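Local coordinates for Two-component insecticidal protein 16 kDa unit (Alcaligenes faecalis, PDB 5V3S), which probably acts as the aegerolysin-family component of a binary insecticidal toxin that kills corn rootworm, at residues G129-S132 / G133-N137. Sequence-based numbering, arbitrary orientation.
Unlike the reference sequence in segment 133-137: Met-135 (reference Thr).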
loop_
_atom_site.group_PDB
_atom_site.type_symbol
_atom_site.label_atom_id
_atom_site.label_comp_id
_atom_site.label_asym_id
_atom_site.label_seq_id
_atom_site.Cartn_x
_atom_site.Cartn_y
_atom_site.Cartn_z
ATOM N N GLY A 129 -7.611 5.259 6.152
ATOM C CA GLY A 129 -8.167 6.465 6.752
ATOM C C GLY A 129 -7.778 6.400 8.206
ATOM O O GLY A 129 -6.640 6.031 8.517
ATOM N N SER A 130 -8.754 6.661 9.081
ATOM C CA SER A 130 -8.546 6.794 10.541
ATOM C C SER A 130 -9.424 5.857 11.418
ATOM O O SER A 130 -10.216 6.346 12.246
ATOM C CB SER A 130 -8.809 8.266 10.949
ATOM O OG SER A 130 -7.930 9.170 10.259
ATOM N N PRO A 131 -9.267 4.515 11.283
ATOM C CA PRO A 131 -9.923 3.624 12.222
ATOM C C PRO A 131 -9.280 3.648 13.623
ATOM O O PRO A 131 -8.216 4.214 13.817
ATOM C CB PRO A 131 -9.697 2.247 11.585
ATOM C CG PRO A 131 -8.353 2.375 10.957
ATOM C CD PRO A 131 -8.434 3.744 10.325
ATOM N N SER A 132 -9.918 2.978 14.570
ATOM C CA SER A 132 -9.328 2.785 15.886
ATOM C C SER A 132 -8.254 1.714 15.787
ATOM O O SER A 132 -8.101 1.080 14.728
ATOM C CB SER A 132 -10.405 2.350 16.888
ATOM O OG SER A 132 -11.245 3.431 17.155
ATOM N N GLY A 133 -7.499 1.542 16.877
ATOM C CA GLY A 133 -6.597 0.382 17.043
ATOM C C GLY A 133 -5.665 0.163 15.851
ATOM O O GLY A 133 -5.136 1.146 15.271
ATOM N N ALA A 134 -5.521 -1.092 15.443
ATOM C CA ALA A 134 -4.603 -1.413 14.316
ATOM C C ALA A 134 -5.183 -0.938 12.975
ATOM O O ALA A 134 -6.391 -1.087 12.699
ATOM C CB ALA A 134 -4.299 -2.907 14.254
HETATM N N MSE A 135 -4.322 -0.387 12.140
HETATM C CA MSE A 135 -4.753 0.030 10.793
HETATM C C MSE A 135 -5.493 -1.048 10.008
HETATM O O MSE A 135 -6.520 -0.783 9.425
HETATM C CB MSE A 135 -3.559 0.617 10.039
HETATM C CG MSE A 135 -3.870 1.157 8.651
HETATM SE SE MSE A 135 -5.155 2.638 8.732
HETATM C CE MSE A 135 -4.222 3.989 7.692
ATOM N N GLY A 136 -4.987 -2.250 9.955
ATOM C CA GLY A 136 -5.785 -3.337 9.401
ATOM C C GLY A 136 -5.580 -3.576 7.900
ATOM O O GLY A 136 -4.567 -3.291 7.395
ATOM N N ASN A 137 -6.588 -4.138 7.246
ATOM C CA ASN A 137 -6.539 -4.506 5.836
ATOM C C ASN A 137 -7.038 -3.323 4.986
ATOM O O ASN A 137 -8.076 -2.692 5.296
ATOM C CB ASN A 137 -7.401 -5.736 5.545
ATOM C CG ASN A 137 -6.937 -6.985 6.293
ATOM O OD1 ASN A 137 -5.944 -7.560 5.964
ATOM N ND2 ASN A 137 -7.598 -7.310 7.401
#
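The carbonyl oxygens of Pro-131 and Gly-133 both accept hydrogen bonds from one nitrogen, ND2 of Asn-109, which thus holds the two carbonyls together; the two acceptors, Pro-131 O and Gly-133 O, stand 4.6 Å apart. Ser-132 lies between the two residues, and the chain turns at Gly-133, where phi is positive (51°). No hydrogen bond joins the two arms of the loop directly, and they meet mainly through the selenomethionine side chain of Met-135. Its CG lies anti to the backbone N (chi1 -177°), and bends at the next two torsions bring selenium and methyl back across the loop. Selenium SE rests against two carbons of the proline ring, 3.8 Å from Pro-131 CD and 3.9 Å from Pro-131 CG. Beyond it, the methyl CE of Met-135 comes 3.3 Å from Gly-129 O, a buried carbonyl oxygen with no hydrogen-bonding partner in the model. Asp-111 receives the Gly-129 N-H, while Gln-18 takes that of Met-135. The loop links strand 121-126 to its antiparallel neighbour 136-144 in the aegerolysin beta-sandwich; on its far arm Met-135 packs on Met-20, and Gly-136 begins backbone pairing with the parallel strand 19-27.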